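Local structure of nitroalkane oxidase (Podospora anserina, 3MKH) at residues 62-67 / 120-125; 194-199 / 203-208. The protein oxidises primary and secondary nitroalkanes to aldehydes or ketones with FAD and molecular oxygen, releasing nitrite and hydrogen peroxide. All coordinates share one frame; numbering follows the deposited sequence.

Contact 1 of 2, residues 62-67 / 120-125; sequences GQISPA and PFLSGE
I64 meets F121 and L122 where two loops of the acyl-CoA dehydrogenase N-terminal domain come together, one following helix 48-56 and the other leading from helix 115-118 to strand 130-133. The pairing illustrates how a single apolar side chain can join two segments, 62-67 and 120-125, between which there is no hydrogen bond. From CB, which points at 120-125, the I64 side chain divides. Its branch CG2 lies anti to the backbone N and comes within 4.2 Å of L122 CD2, a marginal approach. The other branch does most of the touching: CG1 stands anti to the carbonyl carbon (chi1 -68°), and the extended chi2 of 170° carries CD1 forward to the opposite loop. There I64 CD1 lies 3.7 Å from F121 CB. The two side chains cross at about a right angle, and the methyl meets the root of the phenylalanine, while the ring leads away towards P128 and D183. L122 sets off across the line of contact, but its end bends back to I64. N107 of helix 90-109 also touches the isoleucine side chain, and I64 bonds through its backbone to G72. On the leucine, both CG and CD2 reach the same methyl, with L122 CD2 3.7 Å from I64 CD1.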
# COMPACT_ATOMS: atom_id res chain seq x y z
N GLY A 62 34.57 -6.09 -19.84
CA GLY A 62 33.48 -5.14 -19.86
C GLY A 62 33.15 -4.52 -18.51
O GLY A 62 32.41 -3.54 -18.44
N GLN A 63 33.71 -5.07 -17.44
CA GLN A 63 33.51 -4.52 -16.11
C GLN A 63 34.63 -3.56 -15.73
O GLN A 63 34.60 -2.97 -14.66
CB GLN A 63 33.44 -5.65 -15.08
CG GLN A 63 32.24 -6.55 -15.28
CD GLN A 63 32.29 -7.80 -14.41
OE1 GLN A 63 33.35 -8.18 -13.90
NE2 GLN A 63 31.15 -8.44 -14.24
N ILE A 64 35.63 -3.43 -16.59
CA ILE A 64 36.79 -2.59 -16.27
C ILE A 64 36.75 -1.33 -17.14
O ILE A 64 36.46 -1.38 -18.33
CB ILE A 64 38.12 -3.38 -16.45
CG1 ILE A 64 38.19 -4.47 -15.38
CG2 ILE A 64 39.34 -2.46 -16.33
CD1 ILE A 64 39.34 -5.46 -15.58
N SER A 65 37.03 -0.20 -16.53
CA SER A 65 36.89 1.05 -17.26
C SER A 65 37.95 1.20 -18.37
O SER A 65 39.06 0.70 -18.24
CB SER A 65 36.95 2.21 -16.27
OG SER A 65 38.18 2.87 -16.38
N PRO A 66 37.59 1.88 -19.47
CA PRO A 66 38.57 2.13 -20.54
C PRO A 66 39.85 2.76 -20.03
O PRO A 66 40.92 2.52 -20.60
CB PRO A 66 37.83 3.11 -21.46
CG PRO A 66 36.36 2.72 -21.28
CD PRO A 66 36.25 2.40 -19.80
N ALA A 67 39.75 3.55 -18.96
CA ALA A 67 40.93 4.19 -18.41
C ALA A 67 41.97 3.18 -17.93
O ALA A 67 43.15 3.50 -17.84
CB ALA A 67 40.55 5.18 -17.30
N PRO A 120 45.05 -9.97 -14.28
CA PRO A 120 44.36 -11.25 -14.46
C PRO A 120 42.95 -11.11 -15.04
O PRO A 120 42.44 -12.06 -15.64
CB PRO A 120 44.29 -11.81 -13.03
CG PRO A 120 45.47 -11.20 -12.34
CD PRO A 120 45.54 -9.80 -12.90
N PHE A 121 42.32 -9.95 -14.85
CA PHE A 121 40.93 -9.75 -15.25
C PHE A 121 40.81 -9.23 -16.67
O PHE A 121 39.71 -9.04 -17.18
CB PHE A 121 40.23 -8.78 -14.28
CG PHE A 121 40.15 -9.30 -12.88
CD1 PHE A 121 39.03 -10.02 -12.46
CD2 PHE A 121 41.19 -9.10 -11.98
CE1 PHE A 121 38.95 -10.52 -11.16
CE2 PHE A 121 41.12 -9.59 -10.68
CZ PHE A 121 40.00 -10.31 -10.27
N LEU A 122 41.96 -8.98 -17.29
CA LEU A 122 42.00 -8.39 -18.63
C LEU A 122 42.49 -9.37 -19.70
O LEU A 122 42.55 -9.03 -20.88
CB LEU A 122 42.89 -7.14 -18.61
CG LEU A 122 42.27 -5.93 -17.91
CD1 LEU A 122 43.31 -4.86 -17.49
CD2 LEU A 122 41.18 -5.32 -18.77
N SER A 123 42.83 -10.59 -19.28
CA SER A 123 43.37 -11.59 -20.20
C SER A 123 42.33 -12.26 -21.13
O SER A 123 42.69 -12.82 -22.16
CB SER A 123 44.08 -12.69 -19.41
OG SER A 123 43.13 -13.45 -18.68
N GLY A 124 41.06 -12.23 -20.75
CA GLY A 124 40.05 -12.98 -21.48
C GLY A 124 40.10 -14.48 -21.25
O GLY A 124 39.45 -15.26 -21.95
N GLU A 125 40.87 -14.92 -20.25
CA GLU A 125 40.89 -16.34 -19.92
C GLU A 125 40.91 -16.64 -18.41
O GLU A 125 40.99 -15.74 -17.58
CB GLU A 125 42.01 -17.08 -20.65
CG GLU A 125 43.39 -16.52 -20.43
CD GLU A 125 44.39 -17.08 -21.44
OE1 GLU A 125 45.53 -17.42 -21.04
OE2 GLU A 125 44.02 -17.21 -22.63

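Contact 2 of 2, residues 194-199 / 203-208; sequences TPLEEG and ENKVMI
The connection between the antiparallel strands 184-191 and 206-212 is a long surface loop, and K205, at the end of a short 3-10 turn just before the second strand, reaches back across it to T194 and L196. It is an instance of a lysine tying a loop without regular structure to the base of a strand. The K205 side chain is bent at chi2 and chi3 (-65° and -84°), which folds it over the segment 194-199 and brings the ammonium group to the backbone there. K205 NZ donates to T194 O over 2.9 Å, arriving from above the carbonyl plane, 53° out of it. The hydroxyl of the same threonine is also near, T194 OG1 lying 3.0 Å from K205 NZ. A water bridges to the next residue, accepting from K205 NZ at 2.8 Å and donating to P195 O at 2.8 Å. Lower on the chain, the aliphatic part packs obliquely against leucine, K205 CG lying 3.9 Å from L196 CD1. K205 also forms a backbone hydrogen bond with D191, just ahead of the pairing of strands 184-191 and 206-212. With a carbonyl and a water gripping the ammonium group, the positive charge is met by neutral dipoles; the carboxylate of E197, its OE2 6.6 Å from K205 NZ, could add at most a modest electrostatic pull.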
# COMPACT_ATOMS: atom_id res chain seq x y z
N THR A 194 46.79 4.44 14.65
CA THR A 194 46.61 5.40 15.72
C THR A 194 45.13 5.41 16.07
O THR A 194 44.28 5.21 15.19
CB THR A 194 47.04 6.81 15.29
OG1 THR A 194 46.21 7.25 14.20
CG2 THR A 194 48.50 6.83 14.86
N PRO A 195 44.81 5.65 17.34
CA PRO A 195 43.41 5.61 17.76
C PRO A 195 42.62 6.78 17.21
O PRO A 195 43.19 7.82 16.87
CB PRO A 195 43.51 5.72 19.29
CG PRO A 195 44.95 5.45 19.62
CD PRO A 195 45.72 5.94 18.45
N LEU A 196 41.31 6.60 17.12
CA LEU A 196 40.40 7.69 16.80
C LEU A 196 40.48 8.74 17.91
O LEU A 196 40.47 8.41 19.09
CB LEU A 196 38.97 7.14 16.70
CG LEU A 196 37.80 8.03 16.29
CD1 LEU A 196 37.99 8.58 14.88
CD2 LEU A 196 36.50 7.24 16.39
N GLU A 197 40.58 10.01 17.53
CA GLU A 197 40.63 11.07 18.53
C GLU A 197 39.24 11.37 19.08
O GLU A 197 38.23 11.03 18.46
CB GLU A 197 41.25 12.33 17.92
CG GLU A 197 42.64 12.10 17.36
CD GLU A 197 43.24 13.35 16.74
OE1 GLU A 197 42.78 14.46 17.09
OE2 GLU A 197 44.16 13.21 15.90
N GLU A 198 39.20 12.00 20.25
CA GLU A 198 37.94 12.40 20.88
C GLU A 198 37.07 13.25 19.95
O GLU A 198 37.48 14.33 19.54
CB GLU A 198 38.24 13.16 22.18
CG GLU A 198 37.01 13.67 22.89
CD GLU A 198 36.01 12.56 23.15
OE1 GLU A 198 36.44 11.44 23.50
OE2 GLU A 198 34.79 12.80 22.99
N GLY A 199 35.87 12.77 19.63
CA GLY A 199 34.96 13.50 18.76
C GLY A 199 35.36 13.58 17.29
O GLY A 199 34.82 14.38 16.52
N GLU A 203 34.80 8.43 9.75
CA GLU A 203 35.08 8.39 8.32
C GLU A 203 36.56 8.63 8.01
O GLU A 203 37.08 8.11 7.02
CB GLU A 203 34.20 9.40 7.57
CG GLU A 203 34.46 9.40 6.07
CD GLU A 203 33.33 10.02 5.27
OE1 GLU A 203 32.26 10.31 5.85
OE2 GLU A 203 33.52 10.20 4.05
N ASN A 204 37.23 9.41 8.87
CA ASN A 204 38.65 9.73 8.69
C ASN A 204 39.60 8.53 8.75
O ASN A 204 40.75 8.64 8.33
CB ASN A 204 39.10 10.75 9.75
CG ASN A 204 38.43 12.12 9.60
OD1 ASN A 204 37.73 12.40 8.63
ND2 ASN A 204 38.67 12.99 10.58
N LYS A 205 39.15 7.42 9.33
CA LYS A 205 40.00 6.23 9.50
C LYS A 205 39.74 5.14 8.45
O LYS A 205 40.45 4.12 8.39
CB LYS A 205 39.79 5.62 10.90
CG LYS A 205 39.78 6.63 12.02
CD LYS A 205 41.14 7.29 12.17
CE LYS A 205 42.10 6.45 13.02
NZ LYS A 205 43.40 7.18 13.21
N VAL A 206 38.74 5.35 7.61
CA VAL A 206 38.34 4.28 6.68
C VAL A 206 39.24 4.18 5.45
O VAL A 206 39.57 5.19 4.81
CB VAL A 206 36.87 4.43 6.26
CG1 VAL A 206 36.47 3.30 5.29
CG2 VAL A 206 36.00 4.37 7.50
N MET A 207 39.65 2.95 5.16
CA MET A 207 40.55 2.64 4.06
C MET A 207 39.96 1.54 3.18
O MET A 207 39.07 0.82 3.59
CB MET A 207 41.88 2.10 4.58
CG MET A 207 42.59 2.91 5.64
SD MET A 207 44.04 2.02 6.26
CE MET A 207 45.09 2.00 4.82
N ILE A 208 40.51 1.40 1.98
CA ILE A 208 40.32 0.18 1.20
C ILE A 208 41.69 -0.39 0.88
O ILE A 208 42.57 0.31 0.35
CB ILE A 208 39.53 0.43 -0.10
CG1 ILE A 208 38.17 1.06 0.21
CG2 ILE A 208 39.37 -0.89 -0.89
CD1 ILE A 208 37.33 1.35 -1.03
O HOH W 1 42.96 9.56 14.65

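Taken together, the two contacts show how the chemistry of a loop junction can follow its depth. Contact 1 is largely buried, brings together loops 53 residues apart within the largely helical N-terminal region, and relies on apolar carbons alone. Contact 2 lies at the surface, its centre about 27 Å from the chain centre against about 18 Å for contact 1, joins the two ends of one strand connection, and combines a charged donor, a backbone acceptor and water with a little aliphatic packing. The centres of contact 1 and contact 2 are about 33 Å apart, and the two do not touch. Yet the loop 120-125 leads to strand 130-133, which pairs with 184-191, the strand preceding contact 2, so the chain leaving contact 1 enters the sheet that contact 2 adjoins.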